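PDB 7DWM: transcriptional regulator from Vibrio virus VP882, which binds the small molecule 3,5-dimethylpyrazin-2-ol (DPO) through a PAS domain and probably regulates transcription by binding DNA. Local coordinates for residues 194-199 and 206-211; 177-182 and 187-192; 42-47 and 103-108; 59-64 and 69-74. All coordinates share one frame; numbering follows the deposited sequence.

Contact 1: residues 194-199 and 206-211; sequences HAIERI and GNKREL
In the LuxR-type helix-turn-helix domain, Ile196 and Ile199 of helix 189-203 pack against Lys208 and Leu211 at the start of the next helix, 208-217. No hydrogen bond crosses between the two segments; hydrophobic branches do the work. Ile199 offers its CG2 methyl to both branches of Leu211, CD1 at 3.8 Å and CD2 at 4.0 Å, so the fork of the leucine straddles one methyl. That methyl stands anti to the backbone N, with CG1 beside that nitrogen (chi1 -68°), the usual choice for a beta-branched residue in a helix. Ile196 CG2 reaches Leu211 CD2 more loosely, at 4.4 Å, and also touches the aliphatic stem of Lys208, whose CG is 4.1 Å away. The lysine chain runs roughly at right angles to the isoleucine, its methylenes covering the buried methyl while its ammonium pairs with Glu193. Behind the contact, helix 163-172 covers both isoleucines through Val168, and Leu211 also rests on Phe203, which places the layer in the domain's hydrophobic core. The second helix starts at a polar cap: asparagine suits the N-cap because its short amide can reach forward to an amide of the first turn, and here Asn207 OD1 accepts from Glu210 N at 2.8 Å, nearly along the C=O axis.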
# COMPACT_ATOMS: atom_id res chain seq x y z
N HIS A 194 7.71 20.54 -27.13
CA HIS A 194 8.02 19.64 -28.25
C HIS A 194 7.86 18.18 -27.84
O HIS A 194 7.30 17.37 -28.60
CB HIS A 194 9.44 19.90 -28.74
CG HIS A 194 9.60 21.16 -29.53
ND1 HIS A 194 8.68 21.57 -30.48
CD2 HIS A 194 10.57 22.10 -29.52
CE1 HIS A 194 9.08 22.71 -31.01
NE2 HIS A 194 10.22 23.05 -30.45
N ALA A 195 8.34 17.83 -26.64
CA ALA A 195 8.19 16.46 -26.16
C ALA A 195 6.72 16.08 -26.03
O ALA A 195 6.32 14.97 -26.40
CB ALA A 195 8.91 16.29 -24.83
N ILE A 196 5.90 16.99 -25.48
CA ILE A 196 4.47 16.73 -25.34
C ILE A 196 3.82 16.56 -26.71
O ILE A 196 2.93 15.72 -26.89
CB ILE A 196 3.79 17.85 -24.53
CG1 ILE A 196 4.32 17.86 -23.10
CG2 ILE A 196 2.28 17.66 -24.52
CD1 ILE A 196 3.84 19.04 -22.29
N GLU A 197 4.24 17.36 -27.69
CA GLU A 197 3.70 17.23 -29.04
C GLU A 197 4.00 15.84 -29.60
O GLU A 197 3.12 15.19 -30.18
CB GLU A 197 4.28 18.32 -29.94
CG GLU A 197 4.04 18.09 -31.42
CD GLU A 197 2.70 18.62 -31.89
OE1 GLU A 197 2.38 18.46 -33.09
OE2 GLU A 197 1.97 19.21 -31.06
N ARG A 198 5.23 15.36 -29.41
CA ARG A 198 5.58 14.05 -29.96
C ARG A 198 4.86 12.92 -29.23
O ARG A 198 4.44 11.94 -29.85
CB ARG A 198 7.09 13.85 -29.93
CG ARG A 198 7.81 14.47 -31.11
CD ARG A 198 9.28 14.10 -31.13
NE ARG A 198 10.13 15.22 -30.73
CZ ARG A 198 10.52 15.45 -29.48
NH1 ARG A 198 11.28 16.49 -29.20
NH2 ARG A 198 10.14 14.63 -28.50
N ILE A 199 4.67 13.07 -27.91
CA ILE A 199 3.89 12.08 -27.17
C ILE A 199 2.45 12.05 -27.67
O ILE A 199 1.89 10.98 -27.96
CB ILE A 199 3.94 12.38 -25.66
CG1 ILE A 199 5.34 12.14 -25.10
CG2 ILE A 199 2.91 11.53 -24.92
CD1 ILE A 199 5.57 12.86 -23.79
N GLY A 206 -5.58 14.51 -30.33
CA GLY A 206 -5.71 15.76 -31.04
C GLY A 206 -5.26 16.96 -30.23
O GLY A 206 -4.85 17.98 -30.79
N ASN A 207 -5.33 16.84 -28.90
CA ASN A 207 -4.86 17.89 -28.02
C ASN A 207 -4.40 17.27 -26.70
O ASN A 207 -4.49 16.05 -26.51
CB ASN A 207 -5.94 18.96 -27.79
CG ASN A 207 -7.27 18.36 -27.37
OD1 ASN A 207 -7.33 17.27 -26.80
ND2 ASN A 207 -8.36 19.07 -27.66
N LYS A 208 -3.92 18.12 -25.80
CA LYS A 208 -3.42 17.65 -24.51
C LYS A 208 -4.50 16.92 -23.72
O LYS A 208 -4.22 15.93 -23.04
CB LYS A 208 -2.87 18.83 -23.70
CG LYS A 208 -1.44 19.19 -24.04
CD LYS A 208 -1.06 20.53 -23.44
CE LYS A 208 0.15 21.11 -24.13
NZ LYS A 208 0.70 22.28 -23.38
N ARG A 209 -5.74 17.40 -23.79
CA ARG A 209 -6.80 16.79 -23.00
C ARG A 209 -7.15 15.41 -23.53
O ARG A 209 -7.36 14.46 -22.75
CB ARG A 209 -8.03 17.71 -23.00
CG ARG A 209 -9.28 17.10 -22.40
CD ARG A 209 -10.53 17.75 -22.96
NE ARG A 209 -11.66 17.63 -22.05
CZ ARG A 209 -12.46 18.64 -21.71
NH1 ARG A 209 -13.47 18.44 -20.87
NH2 ARG A 209 -12.26 19.84 -22.23
N GLU A 210 -7.18 15.26 -24.86
CA GLU A 210 -7.35 13.94 -25.44
C GLU A 210 -6.17 13.03 -25.10
O GLU A 210 -6.34 11.83 -24.92
CB GLU A 210 -7.53 14.05 -26.96
CG GLU A 210 -8.32 12.90 -27.56
CD GLU A 210 -8.53 13.06 -29.05
OE1 GLU A 210 -7.99 14.03 -29.62
OE2 GLU A 210 -9.23 12.22 -29.65
N LEU A 211 -4.97 13.60 -25.02
CA LEU A 211 -3.80 12.82 -24.61
C LEU A 211 -3.96 12.29 -23.20
O LEU A 211 -3.69 11.11 -22.93
CB LEU A 211 -2.53 13.67 -24.72
CG LEU A 211 -1.29 13.08 -24.03
CD1 LEU A 211 -0.92 11.73 -24.63
CD2 LEU A 211 -0.11 14.05 -24.09

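Contact 2: residues 177-182 and 187-192; sequences TAKDIA and RSPRTI
The amide of Arg187 donates to the carbonyl oxygen of Ala182 at 3.1 Å, in the carbonyl plane and on a lone pair, tying the last turn of helix 178-185 to the residue that leads into helix 189-203. With the backbone so closed, the alpha carbons of Ala182 and Arg187 stand only 5.1 Å apart. Alanine suits this place: its single methyl fits against the peptide leading into Pro189, with CB 4.0 Å from the proline CG. A proline in turn is well tolerated in the first turn of a helix, where its missing N-H costs no helical bond. Its ring also meets the stem of Lys179, CG to CG at 4.1 Å, at the solvent-exposed side of the contact. The inner side belongs to Ile192, a buried side chain pointed at helix 178-185 and divided among three partners. CG1 lies over the backbone of Ala182 and 3.8 Å from its CB; chi1 of -66° sets CG1 beside the backbone N and so CG2 anti to it, where it reaches Ala178 CB at 4.1 Å; and CD1 meets Ile181 CG2 at 3.8 Å, the two isoleucines meeting at a slant. Helix 163-172 completes the apolar layer, with Phe171 and Leu172 on Ile181 and Val168 on Ile192. Ser188 is the N-cap of the second helix, its OG accepting weakly from Thr191 N. Two helices joined by a tight turn and packed through small and branched apolar residues form the helix-turn-helix motif, in which helix 189-203 occupies the position of the LuxR-family recognition helix.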
# COMPACT_ATOMS: atom_id res chain seq x y z
N THR A 177 2.26 20.90 -15.20
CA THR A 177 2.13 21.56 -16.49
C THR A 177 3.49 21.62 -17.16
O THR A 177 4.52 21.27 -16.57
CB THR A 177 1.53 22.96 -16.34
OG1 THR A 177 1.58 23.64 -17.60
CG2 THR A 177 2.31 23.76 -15.31
N ALA A 178 3.50 22.06 -18.42
CA ALA A 178 4.72 22.02 -19.21
C ALA A 178 5.84 22.82 -18.55
O ALA A 178 7.01 22.44 -18.65
CB ALA A 178 4.46 22.53 -20.62
N LYS A 179 5.49 23.91 -17.87
CA LYS A 179 6.52 24.73 -17.22
C LYS A 179 7.03 24.07 -15.95
O LYS A 179 8.23 24.13 -15.65
CB LYS A 179 5.96 26.11 -16.92
CG LYS A 179 6.94 27.25 -17.12
CD LYS A 179 6.25 28.45 -17.74
CE LYS A 179 5.21 29.03 -16.79
NZ LYS A 179 5.78 29.41 -15.47
N ASP A 180 6.15 23.38 -15.22
CA ASP A 180 6.59 22.60 -14.07
C ASP A 180 7.55 21.50 -14.49
O ASP A 180 8.59 21.29 -13.86
CB ASP A 180 5.39 22.01 -13.34
CG ASP A 180 4.50 23.06 -12.71
OD1 ASP A 180 4.99 24.19 -12.46
OD2 ASP A 180 3.31 22.77 -12.46
N ILE A 181 7.21 20.79 -15.57
CA ILE A 181 8.08 19.72 -16.06
C ILE A 181 9.40 20.30 -16.57
O ILE A 181 10.47 19.71 -16.36
CB ILE A 181 7.35 18.91 -17.14
CG1 ILE A 181 6.02 18.38 -16.57
CG2 ILE A 181 8.22 17.76 -17.64
CD1 ILE A 181 5.33 17.36 -17.44
N ALA A 182 9.34 21.45 -17.24
CA ALA A 182 10.56 22.14 -17.65
C ALA A 182 11.46 22.41 -16.45
O ALA A 182 12.68 22.24 -16.53
CB ALA A 182 10.21 23.44 -18.37
N ARG A 187 15.08 21.85 -18.48
CA ARG A 187 15.10 22.26 -19.87
C ARG A 187 14.11 23.39 -20.06
O ARG A 187 13.29 23.68 -19.18
CB ARG A 187 14.78 21.09 -20.82
CG ARG A 187 15.70 19.89 -20.64
CD ARG A 187 17.03 20.08 -21.35
NE ARG A 187 16.87 20.32 -22.78
CZ ARG A 187 17.45 19.60 -23.73
NH1 ARG A 187 17.25 19.89 -25.01
NH2 ARG A 187 18.24 18.59 -23.41
N SER A 188 14.13 24.01 -21.23
CA SER A 188 13.21 25.14 -21.46
C SER A 188 11.79 24.64 -21.68
O SER A 188 11.61 23.52 -22.08
CB SER A 188 13.68 25.96 -22.61
OG SER A 188 13.05 25.55 -23.80
N PRO A 189 10.75 25.48 -21.49
CA PRO A 189 9.38 25.08 -21.74
C PRO A 189 9.16 24.67 -23.20
O PRO A 189 8.40 23.81 -23.43
CB PRO A 189 8.60 26.33 -21.36
CG PRO A 189 9.45 26.91 -20.29
CD PRO A 189 10.83 26.79 -20.88
N ARG A 190 9.83 25.32 -24.16
CA ARG A 190 9.65 24.92 -25.57
C ARG A 190 10.09 23.47 -25.73
O ARG A 190 9.39 22.73 -26.39
CB ARG A 190 10.60 25.74 -26.45
CG ARG A 190 10.10 27.12 -26.82
CD ARG A 190 11.17 27.92 -27.56
NE ARG A 190 12.52 27.75 -27.03
CZ ARG A 190 13.21 28.70 -26.41
NH1 ARG A 190 14.43 28.44 -25.96
NH2 ARG A 190 12.70 29.90 -26.24
N THR A 191 11.20 23.09 -25.13
CA THR A 191 11.69 21.70 -25.25
C THR A 191 10.62 20.74 -24.73
O THR A 191 10.34 19.77 -25.40
CB THR A 191 13.02 21.55 -24.53
OG1 THR A 191 13.93 22.36 -25.27
CG2 THR A 191 13.51 20.12 -24.51
N ILE A 192 10.05 21.03 -23.57
CA ILE A 192 9.05 20.15 -22.98
C ILE A 192 7.79 20.16 -23.84
O ILE A 192 7.12 19.13 -23.98
CB ILE A 192 8.75 20.58 -21.53
CG1 ILE A 192 9.99 20.38 -20.65
CG2 ILE A 192 7.55 19.83 -20.97
CD1 ILE A 192 10.41 18.94 -20.50

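Contact 3: residues 42-47 and 103-108. With A1U (3,5-dimethylpyrazin-2-ol), chain C.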
# COMPACT_ATOMS: atom_id res chain seq x y z
N GLN A 42 12.57 -19.53 5.61
CA GLN A 42 13.14 -19.99 4.34
C GLN A 42 12.86 -19.04 3.18
O GLN A 42 13.73 -18.91 2.31
CB GLN A 42 12.64 -21.40 4.03
CG GLN A 42 13.25 -22.02 2.78
CD GLN A 42 12.69 -23.39 2.46
OE1 GLN A 42 12.09 -23.59 1.40
NE2 GLN A 42 12.89 -24.34 3.37
N PRO A 43 11.70 -18.38 3.08
CA PRO A 43 11.54 -17.36 2.02
C PRO A 43 12.62 -16.29 2.02
O PRO A 43 13.21 -16.00 0.96
CB PRO A 43 10.15 -16.79 2.30
CG PRO A 43 9.40 -17.93 2.87
CD PRO A 43 10.40 -18.71 3.70
N PHE A 44 12.90 -15.68 3.17
CA PHE A 44 13.90 -14.61 3.19
C PHE A 44 15.28 -15.15 2.87
O PHE A 44 16.03 -14.53 2.10
CB PHE A 44 13.92 -13.89 4.54
CG PHE A 44 14.92 -12.77 4.58
CD1 PHE A 44 16.19 -12.97 5.11
CD2 PHE A 44 14.62 -11.54 4.03
CE1 PHE A 44 17.11 -11.95 5.13
CE2 PHE A 44 15.54 -10.51 4.05
CZ PHE A 44 16.79 -10.72 4.60
N ARG A 45 15.66 -16.28 3.47
CA ARG A 45 16.96 -16.84 3.18
C ARG A 45 17.07 -17.29 1.73
O ARG A 45 18.17 -17.33 1.18
CB ARG A 45 17.26 -18.03 4.09
CG ARG A 45 17.64 -17.70 5.52
CD ARG A 45 18.05 -18.98 6.26
NE ARG A 45 17.53 -20.17 5.60
CZ ARG A 45 16.47 -20.86 6.00
NH1 ARG A 45 15.80 -20.47 7.08
NH2 ARG A 45 16.08 -21.94 5.33
N GLU A 46 15.94 -17.55 1.07
CA GLU A 46 15.97 -17.90 -0.35
C GLU A 46 15.95 -16.69 -1.26
O GLU A 46 16.37 -16.81 -2.43
CB GLU A 46 14.78 -18.80 -0.68
CG GLU A 46 14.92 -19.54 -1.99
CD GLU A 46 14.41 -20.97 -1.90
OE1 GLU A 46 14.05 -21.40 -0.79
OE2 GLU A 46 14.38 -21.64 -2.95
N LEU A 47 15.52 -15.53 -0.78
CA LEU A 47 15.58 -14.33 -1.61
C LEU A 47 17.01 -13.80 -1.69
O LEU A 47 17.45 -13.30 -2.73
CB LEU A 47 14.62 -13.27 -1.07
CG LEU A 47 14.60 -11.94 -1.81
CD1 LEU A 47 13.71 -12.07 -3.03
CD2 LEU A 47 14.12 -10.80 -0.92
N PHE A 103 10.61 -5.16 -4.00
CA PHE A 103 10.02 -5.57 -2.74
C PHE A 103 9.67 -4.35 -1.89
O PHE A 103 10.25 -3.27 -2.02
CB PHE A 103 10.97 -6.48 -1.96
CG PHE A 103 10.69 -7.94 -2.14
CD1 PHE A 103 10.25 -8.71 -1.08
CD2 PHE A 103 10.87 -8.54 -3.37
CE1 PHE A 103 9.99 -10.06 -1.25
CE2 PHE A 103 10.62 -9.89 -3.55
CZ PHE A 103 10.18 -10.65 -2.48
N THR A 104 8.69 -4.56 -1.02
CA THR A 104 8.44 -3.71 0.13
C THR A 104 8.91 -4.46 1.36
O THR A 104 8.45 -5.57 1.63
CB THR A 104 6.96 -3.36 0.20
OG1 THR A 104 6.63 -2.41 -0.82
CG2 THR A 104 6.56 -2.85 1.58
N PHE A 105 9.84 -3.85 2.11
CA PHE A 105 10.27 -4.38 3.41
C PHE A 105 9.76 -3.46 4.51
O PHE A 105 10.23 -2.33 4.65
CB PHE A 105 11.79 -4.54 3.46
CG PHE A 105 12.27 -5.82 2.85
CD1 PHE A 105 12.36 -6.98 3.60
CD2 PHE A 105 12.62 -5.87 1.51
CE1 PHE A 105 12.80 -8.16 3.03
CE2 PHE A 105 13.06 -7.05 0.93
CZ PHE A 105 13.15 -8.20 1.70
N THR A 106 8.79 -3.96 5.28
CA THR A 106 8.20 -3.24 6.40
C THR A 106 8.95 -3.59 7.69
O THR A 106 8.97 -4.75 8.10
CB THR A 106 6.71 -3.57 6.53
OG1 THR A 106 6.55 -4.82 7.21
CG2 THR A 106 6.08 -3.65 5.17
N LYS A 107 9.56 -2.58 8.31
CA LYS A 107 10.35 -2.79 9.51
C LYS A 107 9.69 -2.11 10.70
O LYS A 107 9.39 -0.91 10.66
CB LYS A 107 11.78 -2.28 9.30
CG LYS A 107 12.36 -2.80 8.00
CD LYS A 107 13.61 -2.06 7.54
CE LYS A 107 14.82 -2.45 8.38
NZ LYS A 107 16.08 -1.93 7.80
N THR A 108 9.45 -2.90 11.75
CA THR A 108 8.72 -2.55 12.96
C THR A 108 9.59 -2.80 14.19
O THR A 108 10.42 -3.71 14.19
CB THR A 108 7.43 -3.37 13.07
OG1 THR A 108 6.73 -2.98 14.26
CG2 THR A 108 7.74 -4.87 13.09
CAB A1U C . 16.37 -5.45 2.61
CAC A1U C . 16.52 -6.86 2.56
CAE A1U C . 16.56 -6.92 4.90
CAF A1U C . 16.41 -5.52 4.86
CAG A1U C . 16.58 -7.55 1.22
CAH A1U C . 16.66 -7.69 6.18
NAA A1U C . 16.31 -4.75 3.77
NAD A1U C . 16.62 -7.57 3.72
OAI A1U C . 16.36 -4.88 6.11
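Phe44 and Leu47, one helical turn apart, both hold CG anti to the backbone N (chi1 -179° and 178°), which lets the Phe44 ring reach Phe105 and the Leu47 branches reach both Phe103 and Phe105. The axes of the two short segments come no closer than 13.4 Å, so large side chains are needed to span the interval. Leu47 fills it with a fork: CD2 sits over the centre of the Phe103 ring, a CH-pi contact 4.2 Å from the centroid and 11° off the normal, and also meets the edge of Phe105, 3.8 Å from CZ. One leucine thus wedges between two phenylalanines two residues apart, and so on the same side of the strand. Phe44 reaches Phe105 with its ring edge, CE2 lying 3.8 Å from Phe105 CE1, the two side chains crossing at about a right angle. The same edge faces the ring nitrogen NAD of the bound dimethylpyrazinol, near the phenyl plane. Phe105 turns a face to the ligand instead, with A1U CAC 3.7 Å above its plane and toward the rim, and its CZ packs on the ligand methyl CAG at 3.5 Å. Further along the strand Lys107 bends so that NZ makes a weak bond to the ligand oxygen OAI at 3.4 Å, its ammonium held chiefly by Asp78 and Gln77. Phe122, a pocket residue of strand 119-126, packs on both Phe44 and Phe105. Such an aromatic-lined pocket between an antiparallel sheet and the short helices covering it is the ligand site of a PAS fold.

Contact 4: residues 59-64 and 69-74. With A1U (3,5-dimethylpyrazin-2-ol), chain C.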
# COMPACT_ATOMS: atom_id res chain seq x y z
N THR A 59 25.42 -10.10 9.85
CA THR A 59 24.84 -8.78 9.53
C THR A 59 24.19 -8.86 8.15
O THR A 59 24.18 -9.94 7.55
CB THR A 59 25.93 -7.71 9.50
OG1 THR A 59 27.03 -8.29 8.81
CG2 THR A 59 26.37 -7.29 10.89
N ASP A 60 23.68 -7.74 7.65
CA ASP A 60 23.00 -7.77 6.36
C ASP A 60 23.97 -8.02 5.20
O ASP A 60 23.53 -8.39 4.11
CB ASP A 60 22.22 -6.48 6.14
CG ASP A 60 20.84 -6.54 6.77
OD1 ASP A 60 20.10 -7.50 6.49
OD2 ASP A 60 20.50 -5.62 7.54
N ALA A 61 25.27 -7.85 5.43
CA ALA A 61 26.28 -8.19 4.42
C ALA A 61 26.36 -9.71 4.38
O ALA A 61 27.29 -10.34 4.88
CB ALA A 61 27.62 -7.57 4.76
N ASP A 62 25.35 -10.29 3.76
CA ASP A 62 25.17 -11.74 3.77
C ASP A 62 26.04 -12.37 2.69
O ASP A 62 26.91 -11.72 2.10
CB ASP A 62 23.70 -12.09 3.56
CG ASP A 62 22.89 -12.03 4.84
OD1 ASP A 62 22.64 -13.11 5.41
OD2 ASP A 62 22.49 -10.92 5.28
N MET A 63 25.80 -13.65 2.45
CA MET A 63 26.48 -14.44 1.44
C MET A 63 25.63 -14.39 0.17
O MET A 63 24.40 -14.29 0.25
CB MET A 63 26.63 -15.90 1.88
CG MET A 63 27.17 -16.22 3.28
SD MET A 63 28.86 -16.82 3.44
CE MET A 63 28.43 -18.55 3.67
N ASP A 64 26.29 -14.36 -0.99
CA ASP A 64 25.67 -14.76 -2.26
C ASP A 64 24.49 -13.89 -2.72
O ASP A 64 23.54 -14.38 -3.35
CB ASP A 64 25.21 -16.22 -2.14
CG ASP A 64 26.38 -17.22 -2.18
OD1 ASP A 64 27.46 -16.89 -1.67
OD2 ASP A 64 26.21 -18.34 -2.70
N ALA A 69 25.55 -5.01 -0.69
CA ALA A 69 26.11 -3.69 -0.96
C ALA A 69 25.35 -2.58 -0.25
O ALA A 69 25.94 -1.52 0.03
CB ALA A 69 26.14 -3.42 -2.46
N PHE A 70 24.08 -2.80 0.07
CA PHE A 70 23.28 -1.84 0.83
C PHE A 70 23.07 -2.29 2.27
O PHE A 70 22.26 -1.68 2.98
CB PHE A 70 21.93 -1.62 0.14
CG PHE A 70 22.02 -0.77 -1.08
CD1 PHE A 70 21.78 0.59 -1.01
CD2 PHE A 70 22.36 -1.32 -2.31
CE1 PHE A 70 21.86 1.38 -2.14
CE2 PHE A 70 22.44 -0.54 -3.44
CZ PHE A 70 22.20 0.82 -3.35
N ALA A 71 23.81 -3.31 2.71
CA ALA A 71 23.70 -3.78 4.09
C ALA A 71 23.83 -2.61 5.05
O ALA A 71 22.96 -2.40 5.91
CB ALA A 71 24.77 -4.83 4.37
N ASP A 72 24.88 -1.81 4.87
CA ASP A 72 25.07 -0.58 5.62
C ASP A 72 23.76 0.18 5.79
O ASP A 72 23.26 0.35 6.91
CB ASP A 72 26.13 0.27 4.90
CG ASP A 72 26.20 1.70 5.40
OD1 ASP A 72 27.20 2.05 6.06
OD2 ASP A 72 25.27 2.48 5.11
N SER A 73 23.12 0.54 4.68
CA SER A 73 21.98 1.43 4.81
C SER A 73 20.77 0.69 5.38
O SER A 73 19.98 1.29 6.13
CB SER A 73 21.63 2.05 3.45
OG SER A 73 20.56 1.36 2.84
N PHE A 74 20.70 -0.63 5.16
CA PHE A 74 19.71 -1.43 5.87
C PHE A 74 19.79 -1.17 7.36
O PHE A 74 18.81 -0.75 7.99
CB PHE A 74 19.94 -2.92 5.59
CG PHE A 74 19.69 -3.34 4.17
CD1 PHE A 74 19.18 -2.47 3.23
CD2 PHE A 74 19.96 -4.65 3.78
CE1 PHE A 74 18.94 -2.88 1.92
CE2 PHE A 74 19.73 -5.07 2.48
CZ PHE A 74 19.23 -4.18 1.55
CAB A1U C . 16.37 -5.45 2.61
CAC A1U C . 16.52 -6.86 2.56
CAE A1U C . 16.56 -6.92 4.90
CAF A1U C . 16.41 -5.52 4.86
CAG A1U C . 16.58 -7.55 1.22
CAH A1U C . 16.66 -7.69 6.18
NAA A1U C . 16.31 -4.75 3.77
NAD A1U C . 16.62 -7.57 3.72
OAI A1U C . 16.36 -4.88 6.11
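Phe74 and Asp60 meet the bound dimethylpyrazinol and each other. The phenyl ring lies over the heteroaromatic ring, with the ligand nitrogen NAA 3.4 Å above its plane and over its centre. Asp60 comes in from the phenyl edge: its CG lies near the ring plane, 3.6 Å from Phe74 CD2, and the carboxylate stands almost perpendicular to the ring, at 89°. From there OD1 reaches the ligand methyl CAH at 3.5 Å. OD2 turns toward the Phe74 stem, 3.4 Å from CB, and is salt-bridged to Lys31, another pocket residue. The next shell is backbone and small side chains. In the first turn of helix 71-80, Ala71 CB lies against the peptide between Asp60 and Ala61 and 4.0 Å from Ala61 CB; a side chain this small lets loop and helix approach until the Asp60 and Ala71 alpha carbons are 4.6 Å apart. An inverse gamma turn centred on Ala61 carries the loop away. The far face of Phe74 has Phe70 O near its rim. The contact to the ligand here is largely van der Waals and aromatic, with no hydrogen bond from Asp60 or Phe74 to it, and Lys31 would probably favour the ionised form of Asp60.

From the N terminus, helix 42-47 opens contact 3, which stays open until strand 99-110 returns across the PAS domain. Within that long loop, contact 4 closes a short one, bringing 59-64 against the start of helix 71-80. The two meet where Lys107 NZ lies 3.0 Å from Phe74 O, and they share the ligand, held between Phe105 on one face and Phe74 on the other. Further on come contacts 2 and 1, in series, each closing a brief connection between successive helices of the LuxR-type domain. They share helix 189-203 and touch through Ile196 and Ala178. Between the two pairs the nearest atoms are about 26 Å or more apart, so neither domain's contacts reach the other's.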